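Local coordinates for protein CDP-archaeol synthase (Aeropyrum pernix K1, PDB 5GUF) that probably catalyses the transfer of a cytidylyl group from CTP to a digeranylgeranylglyceryl phosphate, giving CDP-archaeol, a precursor of archaeal membrane phospholipids, at residues 23-28 and 124-129; 86-91 and 135-140; 129-134 and 139-144. All coordinates share one frame; numbering follows the deposited sequence.

Interaction 1: 23-28 and 124-129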
loop_
_atom_site.group_PDB
_atom_site.type_symbol
_atom_site.label_atom_id
_atom_site.label_comp_id
_atom_site.label_asym_id
_atom_site.label_seq_id
_atom_site.Cartn_x
_atom_site.Cartn_y
_atom_site.Cartn_z
ATOM N N PRO A 23 7.725 17.888 7.538
ATOM C CA PRO A 23 7.018 18.904 6.737
ATOM C C PRO A 23 5.939 18.327 5.838
ATOM O O PRO A 23 4.882 18.947 5.679
ATOM C CB PRO A 23 8.150 19.553 5.926
ATOM C CG PRO A 23 9.331 19.441 6.841
ATOM C CD PRO A 23 9.181 18.118 7.562
ATOM N N ALA A 24 6.179 17.159 5.238
ATOM C CA ALA A 24 5.165 16.521 4.399
ATOM C C ALA A 24 3.967 16.066 5.231
ATOM O O ALA A 24 2.813 16.287 4.849
ATOM C CB ALA A 24 5.785 15.334 3.655
ATOM N N MET A 25 4.232 15.403 6.361
ATOM C CA MET A 25 3.171 15.014 7.284
ATOM C C MET A 25 2.333 16.222 7.687
ATOM O O MET A 25 1.099 16.156 7.732
ATOM C CB MET A 25 3.777 14.362 8.525
ATOM C CG MET A 25 4.257 12.938 8.318
ATOM S SD MET A 25 4.950 12.230 9.833
ATOM C CE MET A 25 6.689 12.545 9.593
ATOM N N ILE A 26 2.998 17.346 7.966
ATOM C CA ILE A 26 2.288 18.547 8.372
ATOM C C ILE A 26 1.569 19.175 7.182
ATOM O O ILE A 26 0.446 19.668 7.312
ATOM C CB ILE A 26 3.253 19.526 9.062
ATOM C CG1 ILE A 26 3.461 19.060 10.505
ATOM C CG2 ILE A 26 2.677 20.927 9.067
ATOM C CD1 ILE A 26 4.690 19.595 11.166
ATOM N N ALA A 27 2.191 19.155 6.003
ATOM C CA ALA A 27 1.491 19.620 4.811
ATOM C C ALA A 27 0.259 18.767 4.538
ATOM O O ALA A 27 -0.788 19.288 4.151
ATOM C CB ALA A 27 2.425 19.607 3.602
ATOM N N ASN A 28 0.359 17.458 4.766
ATOM C CA ASN A 28 -0.753 16.568 4.463
ATOM C C ASN A 28 -1.895 16.705 5.462
ATOM O O ASN A 28 -3.055 16.479 5.100
ATOM C CB ASN A 28 -0.260 15.126 4.431
ATOM C CG ASN A 28 -1.371 14.143 4.228
ATOM O OD1 ASN A 28 -2.070 14.182 3.218
ATOM N ND2 ASN A 28 -1.562 13.265 5.200
ATOM N N LEU A 124 -0.862 6.735 2.403
ATOM C CA LEU A 124 0.495 6.680 1.892
ATOM C C LEU A 124 0.739 7.534 0.650
ATOM O O LEU A 124 1.906 7.784 0.320
ATOM C CB LEU A 124 0.877 5.224 1.604
ATOM C CG LEU A 124 1.066 4.390 2.875
ATOM C CD1 LEU A 124 1.600 3.008 2.542
ATOM C CD2 LEU A 124 1.991 5.105 3.868
ATOM N N ASP A 125 -0.315 8.019 -0.022
ATOM C CA ASP A 125 -0.142 8.756 -1.275
ATOM C C ASP A 125 0.739 9.988 -1.090
ATOM O O ASP A 125 1.594 10.279 -1.929
ATOM C CB ASP A 125 -1.511 9.159 -1.832
ATOM C CG ASP A 125 -2.408 9.859 -0.778
ATOM O OD1 ASP A 125 -1.963 10.107 0.374
ATOM O OD2 ASP A 125 -3.571 10.173 -1.105
ATOM N N PHE A 126 0.525 10.735 -0.015
ATOM C CA PHE A 126 1.339 11.916 0.243
ATOM C C PHE A 126 2.775 11.528 0.587
ATOM O O PHE A 126 3.714 12.259 0.248
ATOM C CB PHE A 126 0.724 12.742 1.385
ATOM C CG PHE A 126 1.116 12.249 2.731
ATOM C CD1 PHE A 126 0.408 11.231 3.337
ATOM C CD2 PHE A 126 2.252 12.743 3.367
ATOM C CE1 PHE A 126 0.802 10.738 4.573
ATOM C CE2 PHE A 126 2.648 12.236 4.592
ATOM C CZ PHE A 126 1.906 11.238 5.193
ATOM N N TYR A 127 2.951 10.400 1.282
ATOM C CA TYR A 127 4.286 9.927 1.626
ATOM C C TYR A 127 5.086 9.578 0.382
ATOM O O TYR A 127 6.289 9.867 0.312
ATOM C CB TYR A 127 4.185 8.719 2.558
ATOM C CG TYR A 127 5.485 7.985 2.783
ATOM C CD1 TYR A 127 6.476 8.524 3.587
ATOM C CD2 TYR A 127 5.722 6.743 2.192
ATOM C CE1 TYR A 127 7.669 7.855 3.798
ATOM C CE2 TYR A 127 6.915 6.069 2.400
ATOM C CZ TYR A 127 7.886 6.640 3.202
ATOM O OH TYR A 127 9.084 5.989 3.424
ATOM N N LEU A 128 4.428 8.973 -0.614
ATOM C CA LEU A 128 5.073 8.558 -1.858
ATOM C C LEU A 128 5.432 9.752 -2.737
ATOM O O LEU A 128 6.499 9.764 -3.362
ATOM C CB LEU A 128 4.149 7.591 -2.615
ATOM C CG LEU A 128 3.889 6.218 -1.968
ATOM C CD1 LEU A 128 2.720 5.468 -2.614
ATOM C CD2 LEU A 128 5.164 5.363 -2.003
ATOM N N GLY A 129 4.556 10.754 -2.815
ATOM C CA GLY A 129 4.930 11.986 -3.496
ATOM C C GLY A 129 6.106 12.687 -2.829
ATOM O O GLY A 129 7.046 13.128 -3.495
HETATM O O HOH W 1 -3.388 12.161 2.398
#
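A24 opens the meeting of two helices predicted to span the membrane, 14-29 and 121-136, whose segments 23-28 and 124-129 run largely antiparallel at 137° with 9.9 Å between their axes. Its methyl points at the ring of F126, CB lying 4.4 Å from CD2. M25 directs its CB away from the partner helix, and only the near end of its side chain takes part; CG reaches to 4.1 Å from CE2 of F126, while the chain bends onward at chi3.

N28, last in the segment, carries most of the contact. With CG anti to the backbone N (chi1 176°), its amide extends across F126 and lies flat on the ring, the two planes only 5° apart. ND2 sits over the face, offset toward the rim, 3.4 Å from CD1 of F126, and the N28 methylene completes the overlap as a CH-pi contact, CB standing 3.9 Å from the ring centroid. The other face of F126 is backed by CB of its own neighbour Y127, which leaves the ring layered between the two residues. At the far end of the amide, OD1 of N28 accepts from a water, and the same water donates to OD1 of D125 through a longer bond of 3.2 Å.

The side chain of N28 lies about 5 Å from a bound potassium ion and about 6 Å from CTP. In this amide-pi stack with a water bridge at its border, the carbon of the ring is covered by the flat amide while the amide oxygen is satisfied by water. The ring supports the plane of the amide and the water holds its oxygen, so the rotation of N28 is likely to be restrained.

Interaction 2: 86-91 and 135-140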
loop_
_atom_site.group_PDB
_atom_site.type_symbol
_atom_site.label_atom_id
_atom_site.label_comp_id
_atom_site.label_asym_id
_atom_site.label_seq_id
_atom_site.Cartn_x
_atom_site.Cartn_y
_atom_site.Cartn_z
ATOM N N ALA A 86 15.386 23.928 5.304
ATOM C CA ALA A 86 14.479 25.047 5.098
ATOM C C ALA A 86 14.254 25.312 3.622
ATOM O O ALA A 86 13.208 25.848 3.249
ATOM C CB ALA A 86 14.999 26.308 5.785
ATOM N N VAL A 87 15.214 24.947 2.785
ATOM C CA VAL A 87 15.086 25.114 1.346
ATOM C C VAL A 87 14.336 23.946 0.714
ATOM O O VAL A 87 13.543 24.142 -0.202
ATOM C CB VAL A 87 16.494 25.281 0.743
ATOM C CG1 VAL A 87 16.455 25.243 -0.797
ATOM C CG2 VAL A 87 17.122 26.566 1.254
ATOM N N HIS A 88 14.568 22.726 1.205
ATOM C CA HIS A 88 13.984 21.525 0.616
ATOM C C HIS A 88 12.537 21.292 1.044
ATOM O O HIS A 88 11.738 20.736 0.267
ATOM C CB HIS A 88 14.815 20.309 1.012
ATOM C CG HIS A 88 16.158 20.257 0.363
ATOM N ND1 HIS A 88 17.169 19.432 0.811
ATOM C CD2 HIS A 88 16.655 20.916 -0.712
ATOM C CE1 HIS A 88 18.233 19.593 0.046
ATOM N NE2 HIS A 88 17.945 20.480 -0.891
ATOM N N SER A 89 12.193 21.663 2.282
ATOM C CA SER A 89 10.885 21.299 2.820
ATOM C C SER A 89 9.727 21.883 2.021
ATOM O O SER A 89 8.697 21.198 1.901
ATOM C CB SER A 89 10.785 21.705 4.293
ATOM O OG SER A 89 11.721 20.972 5.083
ATOM N N PRO A 90 9.809 23.098 1.462
ATOM C CA PRO A 90 8.722 23.534 0.568
ATOM C C PRO A 90 8.505 22.597 -0.614
ATOM O O PRO A 90 7.355 22.232 -0.902
ATOM C CB PRO A 90 9.172 24.936 0.119
ATOM C CG PRO A 90 10.071 25.418 1.238
ATOM C CD PRO A 90 10.793 24.179 1.702
ATOM N N ALA A 91 9.579 22.196 -1.309
ATOM C CA ALA A 91 9.422 21.264 -2.425
ATOM C C ALA A 91 8.840 19.933 -1.954
ATOM O O ALA A 91 7.974 19.360 -2.625
ATOM C CB ALA A 91 10.763 21.042 -3.129
ATOM N N ILE A 135 13.936 12.227 -3.339
ATOM C CA ILE A 135 14.892 11.543 -4.214
ATOM C C ILE A 135 15.262 12.421 -5.405
ATOM O O ILE A 135 16.435 12.541 -5.757
ATOM C CB ILE A 135 14.320 10.188 -4.670
ATOM C CG1 ILE A 135 14.278 9.206 -3.486
ATOM C CG2 ILE A 135 15.105 9.653 -5.879
ATOM C CD1 ILE A 135 13.525 7.917 -3.773
ATOM N N ALA A 136 14.279 13.083 -6.023
ATOM C CA ALA A 136 14.619 14.084 -7.030
ATOM C C ALA A 136 15.536 15.183 -6.472
ATOM O O ALA A 136 16.321 15.776 -7.223
ATOM C CB ALA A 136 13.348 14.690 -7.604
ATOM N N LEU A 137 15.461 15.471 -5.168
ATOM C CA LEU A 137 16.329 16.493 -4.600
ATOM C C LEU A 137 17.750 15.998 -4.376
ATOM O O LEU A 137 18.634 16.814 -4.097
ATOM C CB LEU A 137 15.756 17.008 -3.274
ATOM C CG LEU A 137 14.527 17.928 -3.323
ATOM C CD1 LEU A 137 14.087 18.275 -1.911
ATOM C CD2 LEU A 137 14.774 19.207 -4.135
ATOM N N GLY A 138 17.997 14.693 -4.466
ATOM C CA GLY A 138 19.325 14.164 -4.235
ATOM C C GLY A 138 19.478 13.282 -3.015
ATOM O O GLY A 138 20.589 12.810 -2.765
ATOM N N TYR A 139 18.418 13.039 -2.247
ATOM C CA TYR A 139 18.491 12.139 -1.103
ATOM C C TYR A 139 18.469 10.683 -1.549
ATOM O O TYR A 139 17.721 10.301 -2.452
ATOM C CB TYR A 139 17.316 12.385 -0.138
ATOM C CG TYR A 139 17.383 13.706 0.586
ATOM C CD1 TYR A 139 18.078 13.826 1.784
ATOM C CD2 TYR A 139 16.778 14.839 0.059
ATOM C CE1 TYR A 139 18.149 15.040 2.443
ATOM C CE2 TYR A 139 16.862 16.042 0.698
ATOM C CZ TYR A 139 17.545 16.140 1.885
ATOM O OH TYR A 139 17.609 17.351 2.509
ATOM N N THR A 140 19.249 9.853 -0.881
ATOM C CA THR A 140 19.169 8.416 -1.075
ATOM C C THR A 140 18.551 7.800 0.166
ATOM O O THR A 140 19.009 8.060 1.282
ATOM C CB THR A 140 20.546 7.803 -1.347
ATOM O OG1 THR A 140 20.981 8.184 -2.658
ATOM C CG2 THR A 140 20.499 6.259 -1.247
#
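The phenol OH of Y139 meets ND1 of H88 in a 2.7 Å hydrogen bond whose geometry lets either atom be the donor. The setting is the end of helix 121-136, which closes in a Schellman motif: G138, with its positive phi of 114°, ends the helix, and Y139 follows with its CB directed toward helix 84-109. At these backbone angles a side chain on G138 would press against the carbonyl O of L137, and glycine meets that demand. The bond from G138 N to I135 O, 3.0 Å long, belongs to this turn.

H88 and Y139 meet obliquely, with ring planes 83° apart and centroids separated by 5.4 Å. The hydroxyl lies in the plane of the imidazole, at its ND1 edge, and ND1 in turn sits at the edge of the phenol ring. H88 sets its CG anti to the carbonyl carbon (chi1 -70°), which swings the imidazole out from helix 84-109 toward the turn. Both residues are buried, and the bond gives each polar atom a partner.

Much of the packing around this bond is apolar. The tyrosine ring also meets W9 and touches L20 of helix 14-29 and L85 near the start of helix 84-109, which places the helix end among several parts of the fold. L137, the residue before the glycine, runs past H88 in the opposite direction. Its CD1 touches CB of H88 at 3.6 Å and has the CB of A91, one helical turn further along, 4.5 Å away.

Interaction 3: 129-134 and 139-144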
loop_
_atom_site.group_PDB
_atom_site.type_symbol
_atom_site.label_atom_id
_atom_site.label_comp_id
_atom_site.label_asym_id
_atom_site.label_seq_id
_atom_site.Cartn_x
_atom_site.Cartn_y
_atom_site.Cartn_z
ATOM N N GLY A 129 4.556 10.754 -2.815
ATOM C CA GLY A 129 4.930 11.986 -3.496
ATOM C C GLY A 129 6.106 12.687 -2.829
ATOM O O GLY A 129 7.046 13.128 -3.495
ATOM N N ALA A 130 6.064 12.805 -1.503
ATOM C CA ALA A 130 7.148 13.464 -0.780
ATOM C C ALA A 130 8.451 12.684 -0.923
ATOM O O ALA A 130 9.512 13.264 -1.194
ATOM C CB ALA A 130 6.772 13.627 0.693
ATOM N N LEU A 131 8.375 11.362 -0.769
ATOM C CA LEU A 131 9.531 10.499 -0.999
ATOM C C LEU A 131 10.108 10.675 -2.404
ATOM O O LEU A 131 11.334 10.744 -2.570
ATOM C CB LEU A 131 9.138 9.039 -0.763
ATOM C CG LEU A 131 10.218 7.990 -0.998
ATOM C CD1 LEU A 131 11.159 7.935 0.200
ATOM C CD2 LEU A 131 9.558 6.647 -1.207
ATOM N N ALA A 132 9.243 10.741 -3.428
ATOM C CA ALA A 132 9.722 10.945 -4.793
ATOM C C ALA A 132 10.480 12.254 -4.915
ATOM O O ALA A 132 11.530 12.306 -5.566
ATOM C CB ALA A 132 8.560 10.918 -5.797
ATOM N N VAL A 133 9.960 13.323 -4.300
ATOM C CA VAL A 133 10.603 14.634 -4.394
ATOM C C VAL A 133 11.930 14.636 -3.649
ATOM O O VAL A 133 12.932 15.172 -4.138
ATOM C CB VAL A 133 9.654 15.737 -3.877
ATOM C CG1 VAL A 133 10.381 17.057 -3.704
ATOM C CG2 VAL A 133 8.498 15.924 -4.838
ATOM N N SER A 134 11.973 14.034 -2.464
ATOM C CA SER A 134 13.243 13.973 -1.749
ATOM C C SER A 134 14.316 13.267 -2.588
ATOM O O SER A 134 15.480 13.675 -2.582
ATOM C CB SER A 134 13.050 13.289 -0.394
ATOM O OG SER A 134 13.054 11.883 -0.507
ATOM N N TYR A 139 18.418 13.039 -2.247
ATOM C CA TYR A 139 18.491 12.139 -1.103
ATOM C C TYR A 139 18.469 10.683 -1.549
ATOM O O TYR A 139 17.721 10.301 -2.452
ATOM C CB TYR A 139 17.316 12.385 -0.138
ATOM C CG TYR A 139 17.383 13.706 0.586
ATOM C CD1 TYR A 139 18.078 13.826 1.784
ATOM C CD2 TYR A 139 16.778 14.839 0.059
ATOM C CE1 TYR A 139 18.149 15.040 2.443
ATOM C CE2 TYR A 139 16.862 16.042 0.698
ATOM C CZ TYR A 139 17.545 16.140 1.885
ATOM O OH TYR A 139 17.609 17.351 2.509
ATOM N N THR A 140 19.249 9.853 -0.881
ATOM C CA THR A 140 19.169 8.416 -1.075
ATOM C C THR A 140 18.551 7.800 0.166
ATOM O O THR A 140 19.009 8.060 1.282
ATOM C CB THR A 140 20.546 7.803 -1.347
ATOM O OG1 THR A 140 20.981 8.184 -2.658
ATOM C CG2 THR A 140 20.499 6.259 -1.247
ATOM N N TRP A 141 17.508 6.996 -0.028
ATOM C CA TRP A 141 16.878 6.257 1.056
ATOM C C TRP A 141 17.392 4.826 1.050
ATOM O O TRP A 141 17.603 4.247 -0.013
ATOM C CB TRP A 141 15.355 6.251 0.905
ATOM C CG TRP A 141 14.716 7.570 1.206
ATOM C CD1 TRP A 141 14.857 8.722 0.500
ATOM C CD2 TRP A 141 13.859 7.879 2.308
ATOM N NE1 TRP A 141 14.143 9.727 1.086
ATOM C CE2 TRP A 141 13.518 9.239 2.201
ATOM C CE3 TRP A 141 13.338 7.135 3.368
ATOM C CZ2 TRP A 141 12.664 9.872 3.103
ATOM C CZ3 TRP A 141 12.495 7.766 4.268
ATOM C CH2 TRP A 141 12.169 9.120 4.129
ATOM N N THR A 142 17.600 4.263 2.221
ATOM C CA THR A 142 17.668 2.812 2.198
ATOM C C THR A 142 16.257 2.236 2.096
ATOM O O THR A 142 15.293 2.830 2.604
ATOM C CB THR A 142 18.354 2.259 3.445
ATOM O OG1 THR A 142 17.561 2.571 4.590
ATOM C CG2 THR A 142 19.752 2.873 3.599
ATOM N N PRO A 143 16.112 1.095 1.419
ATOM C CA PRO A 143 14.784 0.474 1.325
ATOM C C PRO A 143 14.179 0.188 2.679
ATOM O O PRO A 143 12.972 0.376 2.858
ATOM C CB PRO A 143 15.055 -0.817 0.533
ATOM C CG PRO A 143 16.307 -0.530 -0.239
ATOM C CD PRO A 143 17.135 0.370 0.641
ATOM N N ARG A 144 14.987 -0.253 3.648
ATOM C CA ARG A 144 14.453 -0.574 4.969
ATOM C C ARG A 144 13.856 0.655 5.639
ATOM O O ARG A 144 12.761 0.592 6.211
ATOM C CB ARG A 144 15.545 -1.177 5.854
ATOM C CG ARG A 144 15.085 -1.363 7.289
ATOM C CD ARG A 144 16.107 -2.031 8.195
ATOM N NE ARG A 144 16.489 -3.372 7.730
ATOM C CZ ARG A 144 15.831 -4.503 8.002
ATOM N NH1 ARG A 144 14.704 -4.496 8.714
ATOM N NH2 ARG A 144 16.290 -5.649 7.529
#
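L131 sets one methyl squarely on the indole of W141: CD1 lies 3.4 Å from the centroid of the five-membered ring and 12° off its normal, a CH-pi contact over the face. At the rim of the same indole, NE1 donates to OG of S134 across 2.9 Å, the hydroxyl being tilted 25° from the ring plane. One helical turn thus holds the tryptophan in two ways, by a methyl above it and by an acceptor at its N-H. The carbonyl of S134 is used too: its O accepts the backbone N-H of Y139 at 3.0 Å and touches the edge of the tyrosine ring. This bond, reaching back five residues, is part of the Schellman motif that ends the helix.

Behind this first shell, S134 is itself positioned. Its OG occupies the site between the backbone N and the carbonyl carbon (chi1 82°), where it can donate to O of L131, 2.9 Å away. The hydroxyl thus accepts from the indole and donates to a carbonyl of its own helix. Replacing W141 with a leucine would probably leave the S134 hydroxyl without its indole donor and open a gap beneath the L131 methyl.

In the fold, the contact ties helix 121-136 to the short strand 140-141 that follows it, and T142 then caps helix 143-161 through V145 N. T140 bonds W9 and I11 through the backbone, and T142 bonds I11, pairing strand 140-141 with the parallel strand 10-11, while W141 packs on A17 and L20 of helix 14-29.

In the fold
All three contacts draw on helix 121-136, interaction 1 on its first half and interactions 2 and 3 on its C-terminal end and exit. The centre of interaction 1 lies about 2 Å from the centre of the chain, those of the others about 13 Å from it, and the centres of interactions 2 and 3 are about 9 Å apart. They share Y139, whose backbone serves one and whose hydroxyl serves the other. Direct packing joins them to interaction 1: A24 CB lies 3.6 Å from A130 CB, and P23 CG 3.3 Å from S89 OG. The side chain of N28 lies about 6 Å from CTP; that of Y139 is about 8 Å from a bound magnesium ion.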